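ThiJ/PfpI family protein (Francisella tularensis subsp. novicida, PDB 4P5P) probably acts as a glyoxalase III of the Hsp31-like DJ-1/PfpI family and is regarded as a virulence factor, also described as a cysteine protease. Local coordinates at residues A[31-37]-A[215-220]; A[150-156]-A[183-189]. Where two conformers were deposited one is given. Residues are numbered along the deposited sequence.

Interaction 1. Residues A[31-37]-A[215-220]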
loop_
_atom_site.group_PDB
_atom_site.type_symbol
_atom_site.label_atom_id
_atom_site.label_comp_id
_atom_site.label_asym_id
_atom_site.label_seq_id
_atom_site.Cartn_x
_atom_site.Cartn_y
_atom_site.Cartn_z
ATOM N N PRO A 31 1.050 -10.191 2.498
ATOM C CA PRO A 31 2.218 -10.077 1.615
ATOM C C PRO A 31 3.556 -10.273 2.347
ATOM O O PRO A 31 4.496 -10.820 1.769
ATOM C CB PRO A 31 2.077 -8.662 1.036
ATOM C CG PRO A 31 0.637 -8.336 1.189
ATOM C CD PRO A 31 0.228 -8.974 2.474
ATOM N N TYR A 32 3.641 -9.860 3.609
ATOM C CA TYR A 32 4.846 -10.095 4.399
ATOM C C TYR A 32 5.219 -11.567 4.422
ATOM O O TYR A 32 6.332 -11.938 4.073
ATOM C CB TYR A 32 4.654 -9.585 5.829
ATOM C CG TYR A 32 5.906 -9.650 6.684
ATOM C CD1 TYR A 32 6.819 -8.612 6.668
ATOM C CD2 TYR A 32 6.181 -10.750 7.492
ATOM C CE1 TYR A 32 7.961 -8.656 7.440
ATOM C CE2 TYR A 32 7.327 -10.807 8.261
ATOM C CZ TYR A 32 8.218 -9.753 8.226
ATOM O OH TYR A 32 9.370 -9.768 8.978
ATOM N N TYR A 33 4.292 -12.419 4.831
ATOM C CA TYR A 33 4.633 -13.832 4.955
ATOM C C TYR A 33 4.704 -14.540 3.600
ATOM O O TYR A 33 5.347 -15.579 3.487
ATOM C CB TYR A 33 3.641 -14.535 5.877
ATOM C CG TYR A 33 3.856 -14.203 7.342
ATOM C CD1 TYR A 33 5.037 -14.544 7.985
ATOM C CD2 TYR A 33 2.887 -13.535 8.071
ATOM C CE1 TYR A 33 5.235 -14.246 9.317
ATOM C CE2 TYR A 33 3.076 -13.245 9.411
ATOM C CZ TYR A 33 4.256 -13.591 10.024
ATOM O OH TYR A 33 4.457 -13.296 11.356
ATOM N N SER A 34 4.057 -13.995 2.573
ATOM C CA SER A 34 4.118 -14.595 1.241
ATOM C C SER A 34 5.458 -14.349 0.574
ATOM O O SER A 34 5.955 -15.189 -0.191
ATOM C CB SER A 34 3.006 -14.042 0.348
ATOM O OG SER A 34 3.154 -14.529 -0.972
ATOM N N ILE A 35 6.046 -13.192 0.859
ATOM C CA ILE A 35 7.272 -12.764 0.201
ATOM C C ILE A 35 8.543 -13.159 0.957
ATOM O O ILE A 35 9.534 -13.553 0.335
ATOM C CB ILE A 35 7.244 -11.244 -0.012
ATOM C CG1 ILE A 35 6.151 -10.890 -1.021
ATOM C CG2 ILE A 35 8.594 -10.726 -0.528
ATOM C CD1 ILE A 35 5.784 -9.431 -1.043
ATOM N N ILE A 36 8.527 -13.058 2.282
ATOM C CA ILE A 36 9.750 -13.265 3.067
ATOM C C ILE A 36 10.328 -14.674 2.913
ATOM O O ILE A 36 9.601 -15.677 2.931
ATOM C CB ILE A 36 9.489 -12.982 4.569
ATOM C CG1 ILE A 36 10.807 -12.819 5.325
ATOM C CG2 ILE A 36 8.604 -14.068 5.200
ATOM C CD1 ILE A 36 10.644 -12.279 6.725
ATOM N N ASP A 37 11.644 -14.742 2.765
ATOM C CA ASP A 37 12.344 -16.012 2.864
ATOM C C ASP A 37 13.815 -15.727 3.151
ATOM O O ASP A 37 14.169 -14.587 3.424
ATOM C CB ASP A 37 12.122 -16.878 1.609
ATOM C CG ASP A 37 12.717 -16.293 0.331
ATOM O OD1 ASP A 37 13.710 -15.546 0.380
ATOM O OD2 ASP A 37 12.191 -16.636 -0.754
ATOM N N PHE A 215 -1.295 -10.410 -5.282
ATOM C CA PHE A 215 -0.489 -9.196 -5.230
ATOM C C PHE A 215 0.932 -9.568 -4.849
ATOM O O PHE A 215 1.891 -9.206 -5.537
ATOM C CB PHE A 215 -1.122 -8.219 -4.224
ATOM C CG PHE A 215 -0.339 -6.948 -3.965
ATOM C CD1 PHE A 215 -0.070 -6.046 -4.975
ATOM C CD2 PHE A 215 0.032 -6.616 -2.661
ATOM C CE1 PHE A 215 0.597 -4.866 -4.706
ATOM C CE2 PHE A 215 0.697 -5.443 -2.391
ATOM C CZ PHE A 215 0.972 -4.570 -3.402
ATOM N N ALA A 216 1.056 -10.312 -3.752
ATOM C CA ALA A 216 2.363 -10.736 -3.267
ATOM C C ALA A 216 3.078 -11.621 -4.281
ATOM O O ALA A 216 4.293 -11.505 -4.473
ATOM C CB ALA A 216 2.216 -11.473 -1.942
ATOM N N LYS A 217 2.329 -12.529 -4.902
ATOM C CA LYS A 217 2.889 -13.400 -5.927
ATOM C C LYS A 217 3.514 -12.589 -7.062
ATOM O O LYS A 217 4.631 -12.875 -7.504
ATOM C CB LYS A 217 1.819 -14.334 -6.501
ATOM C CG LYS A 217 1.325 -15.405 -5.541
ATOM C CD LYS A 217 0.168 -16.191 -6.154
ATOM C CE LYS A 217 -0.345 -17.278 -5.220
ATOM N NZ LYS A 217 -1.594 -17.909 -5.735
ATOM N N ALA A 218 2.788 -11.580 -7.528
ATOM C CA ALA A 218 3.254 -10.724 -8.613
ATOM C C ALA A 218 4.517 -9.950 -8.224
ATOM O O ALA A 218 5.454 -9.828 -9.007
ATOM C CB ALA A 218 2.167 -9.776 -9.012
ATOM N N ILE A 219 4.534 -9.435 -7.003
ATOM C CA ILE A 219 5.692 -8.713 -6.519
ATOM C C ILE A 219 6.913 -9.615 -6.500
ATOM O O ILE A 219 7.978 -9.243 -6.993
ATOM C CB ILE A 219 5.432 -8.169 -5.107
ATOM C CG1 ILE A 219 4.373 -7.064 -5.152
ATOM C CG2 ILE A 219 6.719 -7.628 -4.480
ATOM C CD1 ILE A 219 3.838 -6.695 -3.799
ATOM N N LYS A 220 6.756 -10.802 -5.920
ATOM C CA LYS A 220 7.887 -11.691 -5.693
ATOM C C LYS A 220 8.506 -12.085 -7.019
ATOM O O LYS A 220 9.732 -12.140 -7.156
ATOM C CB LYS A 220 7.458 -12.934 -4.902
ATOM C CG LYS A 220 8.635 -13.761 -4.411
ATOM C CD LYS A 220 8.236 -14.737 -3.328
ATOM C CE LYS A 220 9.454 -15.507 -2.832
ATOM N NZ LYS A 220 9.281 -16.065 -1.458
#
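Helix segments 31-35 and 215-220 run at 43° to each other, their axes 9.1 Å apart, with the small A216 at the interface: its CB lies 3.8 Å from P31 CA and 3.3 Å from S34 OG, a van der Waals contact made by the t rotamer of S34 in the conformer given. The CB of I35 leaves sideways, but its m,t rotamer carries CD1 to 4.0 Å from I219 CG2, while its CG1 sits 4.1 Å from A216 CB. At one end, P31 CG meets the edge of the F215 ring, 4.3 Å from CD2. K220, with all four chi angles near t, crosses to the C-terminal end of the first helix, where NZ donates to I35 O (3.1 Å) and forms a salt bridge with D37 OD2 (3.0 Å). D37 OD1 accepts from N39 N. Both helices border the flavodoxin-like sheet: I35 and K220 touch I40 of strand 40-46, Y32 packs on I42 and I44, and F215 rests on I204 and A206 of strand 203-206.

Interaction 2. Residues A[150-156]-A[183-189]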
loop_
_atom_site.group_PDB
_atom_site.type_symbol
_atom_site.label_atom_id
_atom_site.label_comp_id
_atom_site.label_asym_id
_atom_site.label_seq_id
_atom_site.Cartn_x
_atom_site.Cartn_y
_atom_site.Cartn_z
ATOM N N ILE A 150 2.357 7.468 -13.403
ATOM C CA ILE A 150 1.362 6.447 -13.716
ATOM C C ILE A 150 0.502 6.808 -14.923
ATOM O O ILE A 150 -0.365 6.016 -15.298
ATOM C CB ILE A 150 0.411 6.133 -12.524
ATOM C CG1 ILE A 150 -0.496 7.322 -12.187
ATOM C CG2 ILE A 150 1.215 5.683 -11.310
ATOM C CD1 ILE A 150 -1.510 7.007 -11.107
ATOM N N ARG A 151 0.726 7.963 -15.548
ATOM C CA ARG A 151 -0.042 8.285 -16.760
ATOM C C ARG A 151 0.197 7.214 -17.824
ATOM O O ARG A 151 1.313 6.749 -18.016
ATOM C CB ARG A 151 0.302 9.677 -17.304
ATOM C CG ARG A 151 1.644 9.810 -17.993
ATOM C CD ARG A 151 2.017 11.293 -18.072
ATOM N NE ARG A 151 3.184 11.581 -18.901
ATOM C CZ ARG A 151 4.439 11.292 -18.575
ATOM N NH1 ARG A 151 4.711 10.676 -17.430
ATOM N NH2 ARG A 151 5.426 11.631 -19.400
ATOM N N ASP A 152 -0.891 6.815 -18.473
ATOM C CA ASP A 152 -0.888 5.822 -19.551
ATOM C C ASP A 152 -0.586 4.401 -19.063
ATOM O O ASP A 152 -0.432 3.490 -19.877
ATOM C CB ASP A 152 0.111 6.219 -20.654
ATOM C CG ASP A 152 -0.166 7.603 -21.216
ATOM O OD1 ASP A 152 -1.357 7.956 -21.318
ATOM O OD2 ASP A 152 0.796 8.332 -21.554
ATOM N N LYS A 153 -0.526 4.192 -17.750
ATOM C CA LYS A 153 -0.254 2.863 -17.216
ATOM C C LYS A 153 -1.530 2.213 -16.699
ATOM O O LYS A 153 -2.425 2.887 -16.196
ATOM C CB LYS A 153 0.811 2.939 -16.122
ATOM C CG LYS A 153 2.169 3.334 -16.701
ATOM C CD LYS A 153 3.304 3.174 -15.725
ATOM C CE LYS A 153 4.649 3.462 -16.396
ATOM N NZ LYS A 153 4.718 4.832 -16.987
ATOM N N GLU A 154 -1.602 0.894 -16.859
ATOM C CA GLU A 154 -2.731 0.122 -16.370
ATOM C C GLU A 154 -2.599 -0.105 -14.873
ATOM O O GLU A 154 -1.609 -0.668 -14.408
ATOM C CB GLU A 154 -2.827 -1.208 -17.110
ATOM C CG GLU A 154 -2.927 -0.996 -18.606
ATOM C CD GLU A 154 -3.224 -2.255 -19.373
ATOM O OE1 GLU A 154 -3.227 -2.195 -20.623
ATOM O OE2 GLU A 154 -3.453 -3.303 -18.733
ATOM N N VAL A 155 -3.593 0.374 -14.139
ATOM C CA VAL A 155 -3.634 0.249 -12.690
ATOM C C VAL A 155 -5.020 -0.177 -12.218
ATOM O O VAL A 155 -6.015 -0.092 -12.957
ATOM C CB VAL A 155 -3.263 1.586 -11.971
ATOM C CG1 VAL A 155 -1.920 2.112 -12.439
ATOM C CG2 VAL A 155 -4.358 2.645 -12.169
ATOM N N THR A 156 -5.071 -0.647 -10.979
ATOM C CA THR A 156 -6.316 -0.795 -10.253
ATOM C C THR A 156 -6.123 -0.245 -8.846
ATOM O O THR A 156 -5.112 0.421 -8.568
ATOM C CB THR A 156 -6.785 -2.276 -10.223
ATOM O OG1 THR A 156 -8.105 -2.359 -9.678
ATOM C CG2 THR A 156 -5.833 -3.146 -9.411
ATOM N N ALA A 183 -5.285 11.404 -12.955
ATOM C CA ALA A 183 -3.830 11.392 -13.062
ATOM C C ALA A 183 -3.337 10.882 -14.420
ATOM O O ALA A 183 -2.148 10.969 -14.730
ATOM C CB ALA A 183 -3.235 10.562 -11.953
ATOM N N GLY A 184 -4.251 10.327 -15.209
ATOM C CA GLY A 184 -3.926 9.847 -16.540
ATOM C C GLY A 184 -3.724 8.346 -16.634
ATOM O O GLY A 184 -3.384 7.820 -17.694
ATOM N N ALA A 185 -3.916 7.645 -15.524
ATOM C CA ALA A 185 -3.790 6.189 -15.532
ATOM C C ALA A 185 -4.989 5.534 -16.215
ATOM O O ALA A 185 -6.062 6.141 -16.344
ATOM C CB ALA A 185 -3.637 5.651 -14.111
ATOM N N LYS A 186 -4.778 4.298 -16.665
ATOM C CA LYS A 186 -5.839 3.469 -17.227
ATOM C C LYS A 186 -6.350 2.587 -16.110
ATOM O O LYS A 186 -5.760 1.541 -15.826
ATOM C CB LYS A 186 -5.309 2.639 -18.397
ATOM C CG LYS A 186 -4.788 3.505 -19.540
ATOM C CD LYS A 186 -4.038 2.706 -20.582
ATOM C CE LYS A 186 -3.384 3.638 -21.590
ATOM N NZ LYS A 186 -2.605 2.892 -22.616
ATOM N N TYR A 187 -7.430 3.028 -15.465
ATOM C CA TYR A 187 -8.012 2.325 -14.335
ATOM C C TYR A 187 -8.970 1.238 -14.771
ATOM O O TYR A 187 -9.795 1.447 -15.655
ATOM C CB TYR A 187 -8.760 3.286 -13.405
ATOM C CG TYR A 187 -9.349 2.562 -12.202
ATOM C CD1 TYR A 187 -10.603 1.973 -12.266
ATOM C CD2 TYR A 187 -8.621 2.414 -11.024
ATOM C CE1 TYR A 187 -11.129 1.290 -11.200
ATOM C CE2 TYR A 187 -9.150 1.730 -9.937
ATOM C CZ TYR A 187 -10.411 1.158 -10.041
ATOM O OH TYR A 187 -10.994 0.461 -9.010
ATOM N N SER A 188 -8.860 0.086 -14.128
ATOM C CA SER A 188 -9.853 -0.976 -14.289
ATOM C C SER A 188 -10.054 -1.702 -12.972
ATOM O O SER A 188 -9.241 -1.583 -12.053
ATOM C CB SER A 188 -9.443 -1.973 -15.372
ATOM O OG SER A 188 -8.318 -2.735 -14.985
ATOM N N SER A 189 -11.151 -2.448 -12.875
ATOM C CA SER A 189 -11.432 -3.243 -11.685
ATOM C C SER A 189 -12.207 -4.497 -12.044
ATOM O O SER A 189 -12.898 -4.559 -13.073
ATOM C CB SER A 189 -12.220 -2.426 -10.640
ATOM O OG SER A 189 -13.529 -2.096 -11.098
#
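Where helix 176-182 gives way to the strand, A183 CB packs 4.0 Å from I150 CD1. G184 follows with a positive phi of 100° in a Schellman motif; a CB there would press on the preceding carbonyl and stand a tight 3.1 Å from R151 CB. Its carbonyl O receives D152 N at 2.8 Å, nearly linear at 176°, from within the type II turn I150-K153. A185 CB fits between I150 CD1 (3.9 Å) and V155 CG2 (3.7 Å). At K186 the parallel ladder begins: K186 N donates to K153 O (2.8 Å). K186 O accepts from V155 N (3.0 Å). These two bonds flank E154, which also forms a salt bridge with K198, while the K186 side chain brings CE to 3.4 Å from D152 O. Y187, paired with V155, lies on the opposite sheet face from K186 and E154, and its OH bonds to G157 O. S188 N reaches V155 O (3.1 Å), and S188 O accepts from T156 OG1 (2.7 Å). The register of this two-stranded sheet is set mainly by four backbone hydrogen bonds, three in the parallel pattern, with the absent side chain of G184 and the T156 hydroxyl adding residue-specific constraints.

Overall arrangement
From the N terminus, the chain runs through strand 2-8 into helix 26-35, whose end enters interaction 1; that contact closes only at helix 212-222, 178 residues later, and so joins the two ends of the fold beside the central sheet. Interaction 2 is nested inside this long loop: segment 150-156 meets 183-189, and the 26 residues between them include helices 160-165 and 176-182. The contacts do not cross. The centres of interaction 1 and interaction 2 are 23 Å apart, and the nearest atoms of interaction 1 and interaction 2 are about 8 Å apart, without touching. Strand 203-206 is a shared neighbour, packed by F215 in interaction 1 and by V155 in interaction 2, which ties the small parallel pair to the main sheet.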